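Local coordinates for exopolysaccharide biosynthesis protein (Pantoea stewartii subsp. stewartii DC283, PDB 6TGF) that modifies the glycan of the bacterial biofilm, probably as a hydrolase of the exopolysaccharide, using a trimeric, bacteriophage tailspike-like parallel beta-helix, at residues 217-222 / 226-231; 241-246 / 252-257; 257-262 / 268-273; 346-351 / 356-361. All coordinates share one frame; numbering follows the deposited sequence.

Contact 1 of 4, residues 217-222 / 226-231; sequences VIFSGD and WRRVVD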
loop_
_atom_site.group_PDB
_atom_site.type_symbol
_atom_site.label_atom_id
_atom_site.label_comp_id
_atom_site.label_asym_id
_atom_site.label_seq_id
_atom_site.Cartn_x
_atom_site.Cartn_y
_atom_site.Cartn_z
ATOM N N VAL B 217 -3.505 -15.655 34.888
ATOM C CA VAL B 217 -3.284 -17.091 34.544
ATOM C C VAL B 217 -3.072 -17.898 35.835
ATOM O O VAL B 217 -3.584 -19.033 35.902
ATOM C CB VAL B 217 -2.109 -17.241 33.559
ATOM C CG1 VAL B 217 -1.855 -18.694 33.186
ATOM C CG2 VAL B 217 -2.327 -16.404 32.305
ATOM N N ILE B 218 -2.355 -17.334 36.815
ATOM C CA ILE B 218 -2.072 -17.957 38.146
ATOM C C ILE B 218 -2.777 -17.137 39.236
ATOM O O ILE B 218 -2.454 -15.940 39.371
ATOM C CB ILE B 218 -0.553 -18.046 38.405
ATOM C CG1 ILE B 218 0.177 -18.846 37.322
ATOM C CG2 ILE B 218 -0.271 -18.591 39.799
ATOM C CD1 ILE B 218 -0.124 -20.326 37.323
ATOM N N PHE B 219 -3.695 -17.769 39.977
ATOM C CA PHE B 219 -4.339 -17.227 41.204
ATOM C C PHE B 219 -3.955 -18.121 42.386
ATOM O O PHE B 219 -4.381 -19.294 42.409
ATOM C CB PHE B 219 -5.857 -17.148 41.033
ATOM C CG PHE B 219 -6.305 -16.328 39.851
ATOM C CD1 PHE B 219 -6.492 -14.960 39.964
ATOM C CD2 PHE B 219 -6.528 -16.927 38.621
ATOM C CE1 PHE B 219 -6.897 -14.210 38.871
ATOM C CE2 PHE B 219 -6.933 -16.176 37.529
ATOM C CZ PHE B 219 -7.119 -14.818 37.657
ATOM N N SER B 220 -3.168 -17.587 43.325
ATOM C CA SER B 220 -2.537 -18.344 44.437
ATOM C C SER B 220 -3.141 -17.944 45.787
ATOM O O SER B 220 -3.563 -16.778 45.936
ATOM C CB SER B 220 -1.042 -18.167 44.432
ATOM O OG SER B 220 -0.693 -16.793 44.426
ATOM N N GLY B 221 -3.179 -18.899 46.720
ATOM C CA GLY B 221 -3.554 -18.702 48.132
ATOM C C GLY B 221 -2.421 -19.119 49.049
ATOM O O GLY B 221 -1.259 -19.077 48.602
ATOM N N ASP B 222 -2.746 -19.526 50.279
ATOM C CA ASP B 222 -1.757 -19.918 51.318
ATOM C C ASP B 222 -1.367 -21.384 51.093
ATOM O O ASP B 222 -2.056 -22.270 51.632
ATOM C CB ASP B 222 -2.307 -19.660 52.724
ATOM C CG ASP B 222 -1.241 -19.497 53.795
ATOM O OD1 ASP B 222 -0.051 -19.720 53.487
ATOM O OD2 ASP B 222 -1.610 -19.142 54.933
ATOM N N TRP B 226 -4.091 -21.911 41.509
ATOM C CA TRP B 226 -4.878 -22.426 40.361
ATOM C C TRP B 226 -4.285 -21.861 39.069
ATOM O O TRP B 226 -4.100 -20.632 38.998
ATOM C CB TRP B 226 -6.357 -22.055 40.510
ATOM C CG TRP B 226 -7.004 -22.611 41.740
ATOM C CD1 TRP B 226 -7.067 -22.020 42.967
ATOM C CD2 TRP B 226 -7.691 -23.869 41.865
ATOM N NE1 TRP B 226 -7.742 -22.823 43.845
ATOM C CE2 TRP B 226 -8.138 -23.963 43.200
ATOM C CE3 TRP B 226 -7.970 -24.922 40.985
ATOM C CZ2 TRP B 226 -8.847 -25.067 43.672
ATOM C CZ3 TRP B 226 -8.672 -26.013 41.453
ATOM C CH2 TRP B 226 -9.103 -26.082 42.778
ATOM N N ARG B 227 -3.991 -22.730 38.099
ATOM C CA ARG B 227 -3.438 -22.352 36.770
ATOM C C ARG B 227 -4.567 -22.433 35.737
ATOM O O ARG B 227 -5.206 -23.499 35.643
ATOM C CB ARG B 227 -2.249 -23.252 36.416
ATOM C CG ARG B 227 -1.702 -23.065 35.006
ATOM C CD ARG B 227 -0.256 -23.516 34.845
ATOM N NE ARG B 227 0.212 -24.342 35.957
ATOM C CZ ARG B 227 1.219 -24.045 36.787
ATOM N NH1 ARG B 227 1.924 -22.934 36.640
ATOM N NH2 ARG B 227 1.528 -24.882 37.764
ATOM N N ARG B 228 -4.809 -21.335 35.016
ATOM C CA ARG B 228 -5.826 -21.243 33.936
ATOM C C ARG B 228 -5.456 -22.232 32.826
ATOM O O ARG B 228 -4.265 -22.286 32.457
ATOM C CB ARG B 228 -5.898 -19.815 33.388
ATOM C CG ARG B 228 -7.027 -19.592 32.391
ATOM C CD ARG B 228 -7.076 -18.170 31.869
ATOM N NE ARG B 228 -8.425 -17.634 31.992
ATOM C CZ ARG B 228 -8.837 -16.791 32.935
ATOM N NH1 ARG B 228 -8.006 -16.336 33.858
ATOM N NH2 ARG B 228 -10.094 -16.388 32.944
ATOM N N VAL B 229 -6.438 -22.989 32.328
ATOM C CA VAL B 229 -6.288 -23.874 31.135
ATOM C C VAL B 229 -6.423 -22.990 29.891
ATOM O O VAL B 229 -7.553 -22.548 29.599
ATOM C CB VAL B 229 -7.307 -25.030 31.134
ATOM C CG1 VAL B 229 -7.145 -25.923 29.911
ATOM C CG2 VAL B 229 -7.225 -25.859 32.407
ATOM N N VAL B 230 -5.304 -22.728 29.211
ATOM C CA VAL B 230 -5.212 -21.827 28.024
ATOM C C VAL B 230 -4.751 -22.661 26.824
ATOM O O VAL B 230 -3.559 -23.028 26.781
ATOM C CB VAL B 230 -4.263 -20.640 28.290
ATOM C CG1 VAL B 230 -4.323 -19.610 27.174
ATOM C CG2 VAL B 230 -4.540 -19.978 29.630
ATOM N N ASP B 231 -5.668 -22.963 25.900
ATOM C CA ASP B 231 -5.374 -23.696 24.639
ATOM C C ASP B 231 -4.536 -22.791 23.730
ATOM O O ASP B 231 -3.520 -23.274 23.194
ATOM C CB ASP B 231 -6.661 -24.159 23.950
ATOM C CG ASP B 231 -7.397 -25.259 24.699
ATOM O OD1 ASP B 231 -6.723 -26.066 25.374
ATOM O OD2 ASP B 231 -8.642 -25.300 24.604
#
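F219 and W226 face each other as an antiparallel hydrogen-bonded pair, and two backbone bonds tie them: F219 N gives to W226 O at 3.1 Å and W226 N returns to F219 O at 2.8 Å. A third bond, R228 N to V217 O, is also 2.8 Å long and nearly straight, 166° at the hydrogen. Between these rungs I218 and R227 form the non-hydrogen-bonded pair. The same carbonyls take longer CA-H...O contacts as well, from R227 CA to V217 O and from I218 CA to W226 O.

Side-chain packing differs on the two faces. On the face of I218 and R227 the two chains run alongside each other, and I218 CD1 lies 3.4 Å from R227 NH1 and also against the arginine's CB and CG. On the face of F219 and W226 the reach comes from R228: its CG is anti to the backbone N (chi1 -173°) and the chain bends at chi3, which brings NH1 to the edge of the F219 ring, 3.8 Å from CE2, with ring and guanidinium planes 60° apart.

The polar ends of R228 and W226 find partners outside the hairpin: R228 NH2 makes a salt bridge to D240 and a hydrogen bond to G200 O, while W226 NE1 gives to T179 O. The hairpin forms one margin of a mixed sheet, with 224-228 next to strand 202-207 and 218-221 outermost; helix 173-176 packs on F219 and W226.

Contact 2 of 4, residues 241-246 / 252-257; sequences FGAIAD and APAIKA. With EDO (1,2-ethanediol), chain C.
F241 turns its CG anti to its own carbonyl carbon (chi1 -74°), and this lays the ring along the flank of the helix, where CD2 meets A257 CB at 3.7 Å. The backbone atoms A254 O and A257 C lie obliquely to the ring, and CE2 comes near the carbonyl of A257. One turn earlier A254 supplies the other half of the meeting. Its CB points into the bend of the chain at 241-243, where it meets F241 O at 3.4 Å, and A243 through its N and CB. F241 CB packs on the same methyl group, which thus lies directly against the loop backbone.

No conventional hydrogen bond joins the two segments; apolar contact does the work, with one CA-H...O approach from A254 CA to F241 O. G242, at a phi of +99°, carries the chain round this bend. Its O accepts a hydrogen bond from H194 NE2. A 1,2-ethanediol, probably from the crystallisation liquor, sits beside the bend and gives a weak hydrogen bond from O1 to F241 O at 3.4 Å; P253 CB borders it too. The F241 ring also meets W261, a turn beyond A257.

Helix 252-265, with the loop before it packed on its first turns, lies at the N-terminal end of the parallel beta-helix, consistent with the capping helix of tailspike-like folds.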
loop_
_atom_site.group_PDB
_atom_site.type_symbol
_atom_site.label_atom_id
_atom_site.label_comp_id
_atom_site.label_asym_id
_atom_site.label_seq_id
_atom_site.Cartn_x
_atom_site.Cartn_y
_atom_site.Cartn_z
ATOM N N PHE B 241 -7.540 -10.771 33.256
ATOM C CA PHE B 241 -6.666 -10.089 34.248
ATOM C C PHE B 241 -7.487 -9.122 35.116
ATOM O O PHE B 241 -6.878 -8.368 35.899
ATOM C CB PHE B 241 -5.492 -9.413 33.532
ATOM C CG PHE B 241 -4.442 -10.382 33.050
ATOM C CD1 PHE B 241 -4.602 -11.067 31.855
ATOM C CD2 PHE B 241 -3.304 -10.629 33.805
ATOM C CE1 PHE B 241 -3.642 -11.969 31.419
ATOM C CE2 PHE B 241 -2.345 -11.533 33.369
ATOM C CZ PHE B 241 -2.514 -12.200 32.177
ATOM N N GLY B 242 -8.820 -9.155 34.992
ATOM C CA GLY B 242 -9.768 -8.518 35.930
ATOM C C GLY B 242 -10.278 -7.165 35.456
ATOM O O GLY B 242 -10.855 -6.438 36.291
ATOM N N ALA B 243 -10.090 -6.824 34.177
ATOM C CA ALA B 243 -10.603 -5.573 33.570
ATOM C C ALA B 243 -12.127 -5.670 33.427
ATOM O O ALA B 243 -12.631 -6.793 33.226
ATOM C CB ALA B 243 -9.942 -5.319 32.238
ATOM N N ILE B 244 -12.824 -4.537 33.547
ATOM C CA ILE B 244 -14.305 -4.426 33.385
ATOM C C ILE B 244 -14.588 -3.370 32.312
ATOM O O ILE B 244 -14.103 -2.232 32.461
ATOM C CB ILE B 244 -14.986 -4.091 34.730
ATOM C CG1 ILE B 244 -14.643 -5.120 35.811
ATOM C CG2 ILE B 244 -16.493 -3.945 34.555
ATOM C CD1 ILE B 244 -14.954 -4.666 37.219
ATOM N N ALA B 245 -15.350 -3.739 31.276
ATOM C CA ALA B 245 -15.710 -2.876 30.127
ATOM C C ALA B 245 -16.911 -1.997 30.495
ATOM O O ALA B 245 -17.940 -2.079 29.794
ATOM C CB ALA B 245 -15.996 -3.732 28.915
ATOM N N ASP B 246 -16.778 -1.184 31.551
ATOM C CA ASP B 246 -17.843 -0.275 32.058
ATOM C C ASP B 246 -17.412 1.195 31.922
ATOM O O ASP B 246 -18.238 2.069 32.236
ATOM C CB ASP B 246 -18.233 -0.626 33.499
ATOM C CG ASP B 246 -17.166 -0.353 34.547
ATOM O OD1 ASP B 246 -16.055 0.068 34.170
ATOM O OD2 ASP B 246 -17.457 -0.565 35.739
ATOM N N ALA B 252 -6.113 -0.178 34.789
ATOM C CA ALA B 252 -4.640 -0.015 34.826
ATOM C C ALA B 252 -4.005 -1.223 35.512
ATOM O O ALA B 252 -3.035 -1.770 34.997
ATOM C CB ALA B 252 -4.258 1.282 35.502
ATOM N N PRO B 253 -4.519 -1.690 36.677
ATOM C CA PRO B 253 -3.970 -2.880 37.333
ATOM C C PRO B 253 -3.944 -4.111 36.415
ATOM O O PRO B 253 -2.946 -4.809 36.409
ATOM C CB PRO B 253 -4.920 -3.117 38.518
ATOM C CG PRO B 253 -5.498 -1.751 38.805
ATOM C CD PRO B 253 -5.630 -1.101 37.444
ATOM N N ALA B 254 -5.033 -4.339 35.672
ATOM C CA ALA B 254 -5.195 -5.456 34.709
ATOM C C ALA B 254 -4.156 -5.321 33.590
ATOM O O ALA B 254 -3.489 -6.325 33.276
ATOM C CB ALA B 254 -6.600 -5.468 34.157
ATOM N N ILE B 255 -4.029 -4.116 33.024
ATOM C CA ILE B 255 -3.078 -3.786 31.919
ATOM C C ILE B 255 -1.645 -4.042 32.403
ATOM O O ILE B 255 -0.870 -4.649 31.640
ATOM C CB ILE B 255 -3.285 -2.338 31.428
ATOM C CG1 ILE B 255 -4.620 -2.188 30.692
ATOM C CG2 ILE B 255 -2.117 -1.883 30.563
ATOM C CD1 ILE B 255 -5.064 -0.757 30.497
ATOM N N LYS B 256 -1.315 -3.596 33.621
ATOM C CA LYS B 256 0.014 -3.798 34.261
ATOM C C LYS B 256 0.251 -5.295 34.505
ATOM O O LYS B 256 1.382 -5.757 34.258
ATOM C CB LYS B 256 0.110 -3.006 35.567
ATOM C CG LYS B 256 0.178 -1.494 35.400
ATOM C CD LYS B 256 0.655 -0.774 36.641
ATOM C CE LYS B 256 0.397 0.718 36.610
ATOM N NZ LYS B 256 -0.680 1.112 37.549
ATOM N N ALA B 257 -0.773 -6.018 34.971
ATOM C CA ALA B 257 -0.724 -7.466 35.283
ATOM C C ALA B 257 -0.477 -8.269 34.000
ATOM O O ALA B 257 0.458 -9.100 33.992
ATOM C CB ALA B 257 -2.001 -7.897 35.962
HETATM C C1 EDO C . -7.924 -5.958 38.143
HETATM O O1 EDO C . -6.589 -6.252 38.504
HETATM C C2 EDO C . -8.917 -6.427 39.146
HETATM O O2 EDO C . -9.429 -5.413 39.994
#

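Contact 3 of 4, residues 257-262 / 268-273; sequences AMYQWS and PICVQF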
loop_
_atom_site.group_PDB
_atom_site.type_symbol
_atom_site.label_atom_id
_atom_site.label_comp_id
_atom_site.label_asym_id
_atom_site.label_seq_id
_atom_site.Cartn_x
_atom_site.Cartn_y
_atom_site.Cartn_z
ATOM N N ALA B 257 -0.773 -6.018 34.971
ATOM C CA ALA B 257 -0.724 -7.466 35.283
ATOM C C ALA B 257 -0.477 -8.269 34.000
ATOM O O ALA B 257 0.458 -9.100 33.992
ATOM C CB ALA B 257 -2.001 -7.897 35.962
ATOM N N MET B 258 -1.287 -8.029 32.961
ATOM C CA MET B 258 -1.211 -8.745 31.659
ATOM C C MET B 258 0.130 -8.433 30.988
ATOM O O MET B 258 0.699 -9.350 30.361
ATOM C CB MET B 258 -2.354 -8.348 30.719
ATOM C CG MET B 258 -2.421 -9.213 29.472
ATOM S SD MET B 258 -3.898 -8.919 28.475
ATOM C CE MET B 258 -3.831 -10.329 27.371
ATOM N N TYR B 259 0.613 -7.193 31.114
ATOM C CA TYR B 259 1.917 -6.755 30.555
ATOM C C TYR B 259 3.046 -7.556 31.209
ATOM O O TYR B 259 3.818 -8.208 30.483
ATOM C CB TYR B 259 2.170 -5.260 30.762
ATOM C CG TYR B 259 3.461 -4.800 30.131
ATOM C CD1 TYR B 259 3.652 -4.936 28.768
ATOM C CD2 TYR B 259 4.501 -4.277 30.883
ATOM C CE1 TYR B 259 4.832 -4.545 28.160
ATOM C CE2 TYR B 259 5.689 -3.874 30.289
ATOM C CZ TYR B 259 5.853 -4.008 28.922
ATOM O OH TYR B 259 7.002 -3.620 28.299
ATOM N N GLN B 260 3.128 -7.502 32.540
ATOM C CA GLN B 260 4.215 -8.140 33.330
ATOM C C GLN B 260 4.185 -9.655 33.096
ATOM O O GLN B 260 5.275 -10.252 33.022
ATOM C CB GLN B 260 4.091 -7.802 34.817
ATOM C CG GLN B 260 5.422 -7.872 35.554
ATOM C CD GLN B 260 5.266 -8.269 37.003
ATOM O OE1 GLN B 260 4.650 -9.284 37.325
ATOM N NE2 GLN B 260 5.840 -7.474 37.892
ATOM N N TRP B 261 2.989 -10.245 32.976
ATOM C CA TRP B 261 2.794 -11.680 32.628
ATOM C C TRP B 261 3.459 -11.977 31.278
ATOM O O TRP B 261 4.282 -12.910 31.222
ATOM C CB TRP B 261 1.307 -12.062 32.605
ATOM C CG TRP B 261 1.056 -13.396 31.969
ATOM C CD1 TRP B 261 1.200 -14.622 32.549
ATOM C CD2 TRP B 261 0.643 -13.641 30.612
ATOM N NE1 TRP B 261 0.898 -15.612 31.652
ATOM C CE2 TRP B 261 0.551 -15.042 30.457
ATOM C CE3 TRP B 261 0.340 -12.822 29.519
ATOM C CZ2 TRP B 261 0.167 -15.633 29.253
ATOM C CZ3 TRP B 261 -0.040 -13.407 28.330
ATOM C CH2 TRP B 261 -0.125 -14.794 28.202
ATOM N N SER B 262 3.105 -11.211 30.240
ATOM C CA SER B 262 3.575 -11.387 28.840
ATOM C C SER B 262 5.098 -11.224 28.763
ATOM O O SER B 262 5.722 -11.937 27.958
ATOM C CB SER B 262 2.878 -10.429 27.910
ATOM O OG SER B 262 3.341 -9.102 28.111
ATOM N N PRO B 268 4.210 -12.785 22.912
ATOM C CA PRO B 268 4.156 -11.546 22.132
ATOM C C PRO B 268 2.809 -10.796 22.130
ATOM O O PRO B 268 2.833 -9.617 21.809
ATOM C CB PRO B 268 4.495 -11.989 20.698
ATOM C CG PRO B 268 4.196 -13.473 20.668
ATOM C CD PRO B 268 4.476 -13.964 22.073
ATOM N N ILE B 269 1.693 -11.458 22.471
ATOM C CA ILE B 269 0.332 -10.831 22.467
ATOM C C ILE B 269 0.351 -9.598 23.379
ATOM O O ILE B 269 -0.365 -8.624 23.071
ATOM C CB ILE B 269 -0.789 -11.813 22.872
ATOM C CG1 ILE B 269 -2.162 -11.230 22.513
ATOM C CG2 ILE B 269 -0.681 -12.203 24.341
ATOM C CD1 ILE B 269 -3.350 -11.968 23.084
ATOM N N CYS B 270 1.123 -9.650 24.466
ATOM C CA CYS B 270 1.367 -8.500 25.375
ATOM C C CYS B 270 0.024 -8.057 25.980
ATOM O O CYS B 270 -0.528 -8.845 26.772
ATOM C CB CYS B 270 2.111 -7.404 24.618
ATOM S SG CYS B 270 2.879 -6.159 25.687
ATOM N N VAL B 271 -0.505 -6.884 25.606
ATOM C CA VAL B 271 -1.761 -6.305 26.177
ATOM C C VAL B 271 -2.862 -6.350 25.110
ATOM O O VAL B 271 -2.744 -5.623 24.105
ATOM C CB VAL B 271 -1.540 -4.871 26.695
ATOM C CG1 VAL B 271 -2.769 -4.335 27.414
ATOM C CG2 VAL B 271 -0.318 -4.778 27.599
ATOM N N GLN B 272 -3.898 -7.165 25.338
ATOM C CA GLN B 272 -5.060 -7.338 24.426
ATOM C C GLN B 272 -6.337 -6.901 25.150
ATOM O O GLN B 272 -6.735 -7.588 26.111
ATOM C CB GLN B 272 -5.163 -8.793 23.966
ATOM C CG GLN B 272 -6.296 -9.049 22.979
ATOM C CD GLN B 272 -6.090 -8.318 21.675
ATOM O OE1 GLN B 272 -5.021 -8.380 21.072
ATOM N NE2 GLN B 272 -7.120 -7.619 21.227
ATOM N N PHE B 273 -6.945 -5.797 24.702
ATOM C CA PHE B 273 -8.289 -5.331 25.133
ATOM C C PHE B 273 -9.362 -6.145 24.417
ATOM O O PHE B 273 -9.226 -6.441 23.232
ATOM C CB PHE B 273 -8.516 -3.858 24.787
ATOM C CG PHE B 273 -7.804 -2.856 25.660
ATOM C CD1 PHE B 273 -6.526 -2.424 25.345
ATOM C CD2 PHE B 273 -8.432 -2.312 26.770
ATOM C CE1 PHE B 273 -5.881 -1.486 26.136
ATOM C CE2 PHE B 273 -7.784 -1.377 27.563
ATOM C CZ PHE B 273 -6.510 -0.965 27.243
#
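C270 sets its sulfur against the rim of the Y259 ring: SG is 3.4 Å from CD1 and lies near the ring plane, 85° off the normal, a cysteine sulfur-aromatic contact at the edge. V271 CG2 touches the same tyrosine at CB and CD1. M258 reaches across beside them. With CG anti to the backbone N, its chi1 of -171° sets CG against C270 O (3.3 Å), and the extended chain beyond carries SD to Q272 N, which gives it a weak but nearly straight hydrogen bond at 3.6 Å. S262 also touches C270, with OG 3.4 Å from C270 CA; W261 CZ3 adds a looser contact to I269 CG2.

Outside this shell, S262 OG is tied back to Y259 O by a 2.6 Å hydrogen bond within the helix. The amide of Q272 leads away from the helix, giving NE2 to F273 O and taking R294 NH2 at OE1. F285 and F293 meet the Y259 ring, and F302 of the second subunit packs on P268.

Helix 252-265 thus lies against strand 271-272, which pairs in parallel with 290-296, placing this packing at the start of the parallel beta-helix.

Contact 4 of 4, residues 346-351 / 356-361; sequences GLLRNT and QFFRGA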
loop_
_atom_site.group_PDB
_atom_site.type_symbol
_atom_site.label_atom_id
_atom_site.label_comp_id
_atom_site.label_asym_id
_atom_site.label_seq_id
_atom_site.Cartn_x
_atom_site.Cartn_y
_atom_site.Cartn_z
ATOM N N GLY B 346 -1.523 12.431 26.519
ATOM C CA GLY B 346 -1.416 11.689 25.247
ATOM C C GLY B 346 -1.797 10.232 25.436
ATOM O O GLY B 346 -2.166 9.870 26.571
ATOM N N LEU B 347 -1.706 9.417 24.379
ATOM C CA LEU B 347 -2.022 7.962 24.431
ATOM C C LEU B 347 -0.765 7.176 24.819
ATOM O O LEU B 347 -0.832 6.411 25.801
ATOM C CB LEU B 347 -2.579 7.492 23.082
ATOM C CG LEU B 347 -2.815 5.985 22.955
ATOM C CD1 LEU B 347 -3.686 5.463 24.088
ATOM C CD2 LEU B 347 -3.435 5.642 21.610
ATOM N N LEU B 348 0.331 7.341 24.070
ATOM C CA LEU B 348 1.597 6.593 24.292
ATOM C C LEU B 348 2.808 7.492 24.027
ATOM O O LEU B 348 2.780 8.261 23.046
ATOM C CB LEU B 348 1.627 5.357 23.387
ATOM C CG LEU B 348 2.853 4.456 23.557
ATOM C CD1 LEU B 348 2.462 2.986 23.572
ATOM C CD2 LEU B 348 3.896 4.727 22.482
ATOM N N ARG B 349 3.828 7.379 24.883
ATOM C CA ARG B 349 5.206 7.881 24.638
ATOM C C ARG B 349 6.187 6.716 24.789
ATOM O O ARG B 349 6.109 6.011 25.814
ATOM C CB ARG B 349 5.586 9.002 25.611
ATOM C CG ARG B 349 7.067 9.348 25.577
ATOM C CD ARG B 349 7.400 10.685 26.208
ATOM N NE ARG B 349 7.067 10.734 27.625
ATOM C CZ ARG B 349 7.165 11.819 28.388
ATOM N NH1 ARG B 349 7.582 12.964 27.872
ATOM N NH2 ARG B 349 6.833 11.758 29.665
ATOM N N ASN B 350 7.074 6.536 23.807
ATOM C CA ASN B 350 8.201 5.568 23.851
ATOM C C ASN B 350 9.493 6.362 24.083
ATOM O O ASN B 350 9.781 7.258 23.267
ATOM C CB ASN B 350 8.258 4.720 22.577
ATOM C CG ASN B 350 9.167 3.513 22.694
ATOM O OD1 ASN B 350 9.660 3.194 23.775
ATOM N ND2 ASN B 350 9.392 2.832 21.583
ATOM N N THR B 351 10.223 6.056 25.162
ATOM C CA THR B 351 11.446 6.786 25.598
ATOM C C THR B 351 12.693 5.902 25.462
ATOM O O THR B 351 13.775 6.357 25.889
ATOM C CB THR B 351 11.295 7.303 27.036
ATOM O OG1 THR B 351 10.803 6.243 27.856
ATOM C CG2 THR B 351 10.366 8.491 27.133
ATOM N N GLN B 356 14.170 3.105 17.764
ATOM C CA GLN B 356 12.760 2.699 18.005
ATOM C C GLN B 356 12.117 2.278 16.680
ATOM O O GLN B 356 12.300 2.996 15.676
ATOM C CB GLN B 356 11.961 3.840 18.636
ATOM C CG GLN B 356 12.176 3.976 20.137
ATOM C CD GLN B 356 11.358 5.092 20.741
ATOM O OE1 GLN B 356 10.422 5.607 20.132
ATOM N NE2 GLN B 356 11.712 5.477 21.955
ATOM N N PHE B 357 11.409 1.146 16.692
ATOM C CA PHE B 357 10.508 0.671 15.611
ATOM C C PHE B 357 9.065 0.873 16.081
ATOM O O PHE B 357 8.783 0.582 17.261
ATOM C CB PHE B 357 10.788 -0.796 15.279
ATOM C CG PHE B 357 12.123 -1.059 14.628
ATOM C CD1 PHE B 357 12.266 -0.982 13.253
ATOM C CD2 PHE B 357 13.232 -1.399 15.384
ATOM C CE1 PHE B 357 13.489 -1.228 12.648
ATOM C CE2 PHE B 357 14.455 -1.648 14.777
ATOM C CZ PHE B 357 14.582 -1.560 13.411
ATOM N N PHE B 358 8.188 1.369 15.203
ATOM C CA PHE B 358 6.765 1.658 15.520
ATOM C C PHE B 358 5.863 1.241 14.355
ATOM O O PHE B 358 6.143 1.618 13.202
ATOM C CB PHE B 358 6.574 3.139 15.854
ATOM C CG PHE B 358 5.196 3.482 16.360
ATOM C CD1 PHE B 358 4.193 3.866 15.486
ATOM C CD2 PHE B 358 4.896 3.408 17.711
ATOM C CE1 PHE B 358 2.924 4.176 15.950
ATOM C CE2 PHE B 358 3.627 3.722 18.174
ATOM C CZ PHE B 358 2.643 4.105 17.294
ATOM N N ARG B 359 4.808 0.480 14.667
ATOM C CA ARG B 359 3.693 0.143 13.745
ATOM C C ARG B 359 2.375 0.572 14.399
ATOM O O ARG B 359 2.083 0.092 15.510
ATOM C CB ARG B 359 3.700 -1.349 13.405
ATOM C CG ARG B 359 4.780 -1.742 12.407
ATOM C CD ARG B 359 4.716 -3.205 12.012
ATOM N NE ARG B 359 3.504 -3.521 11.270
ATOM C CZ ARG B 359 3.305 -3.262 9.978
ATOM N NH1 ARG B 359 4.242 -2.669 9.254
ATOM N NH2 ARG B 359 2.160 -3.598 9.410
ATOM N N GLY B 360 1.636 1.465 13.734
ATOM C CA GLY B 360 0.290 1.924 14.127
ATOM C C GLY B 360 -0.723 1.653 13.028
ATOM O O GLY B 360 -0.394 1.896 11.850
ATOM N N ALA B 361 -1.911 1.160 13.389
ATOM C CA ALA B 361 -3.004 0.827 12.444
ATOM C C ALA B 361 -4.363 0.992 13.132
ATOM O O ALA B 361 -4.508 0.530 14.275
ATOM C CB ALA B 361 -2.820 -0.575 11.919
HETATM O O HOH W 1 8.424 3.133 19.017
#
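N350 and Q356 stack their side-chain amides inside the parallel beta-helix, where strands 346-350 and 356-366 belong to different faces. The planes are only 16° apart; the chains come from opposite directions and the amides overlap, N350 ND2 lying 3.1 Å from Q356 CD. Q356 OE1 is 3.3 Å from N350 ND2, but the angle is poor and the two amides are not hydrogen-bonded to each other. The ring of F358 receives L348 CD2 obliquely, 4.4 Å from CE2, while the F357 ring stacks on W326.

The hydrogen bond between the segments runs instead from Q356 NE2 to N350 O, 2.9 Å. It is straight at the hydrogen and the oxygen lies in the glutamine amide plane, yet the donor stands 79° out of the carbonyl plane, above it and not on a lone pair. Extension beyond CG (chi2 -179°) gives Q356 the length to get there.

These buried amides have further partners. Q356 NE2 also gives to C352 O, in the turn between the strands, and OE1 accepts from L376 N; N350 ND2 gives to A324 O in the neighbouring strand 318-324. Both side chains thus have their rotation fixed from more than one direction. I329 and L375 belong to the apolar surroundings of F358. On the other side of its strand, F357 packs on Y304 of the second subunit. A water bridges the two strands, accepting from N350 ND2 at 2.8 Å and donating to F357 O at 3.1 Å.

In the fold
The four contacts follow one another along the chain and trace its entry into the parallel beta-helix. Contact 1 lies in the mixed sheet that precedes it, its centre about 17 Å from contact 2 and 16 Å from contact 3, which share helix 252-265 and A257, centres about 11 Å apart. V217 connects the hairpin to both, touching F241 and W261. I255 carries the helix onto V271 and F273. The helix thus packs between the preceding sheet and the first beta-helix strands, consistent with an N-terminal cap. Contact 4 lies deeper, its centre about 16 Å from contact 3 and 32 Å from contact 1, touching none of the others. Contacts 3 and 4 both reach the second subunit of the trimer.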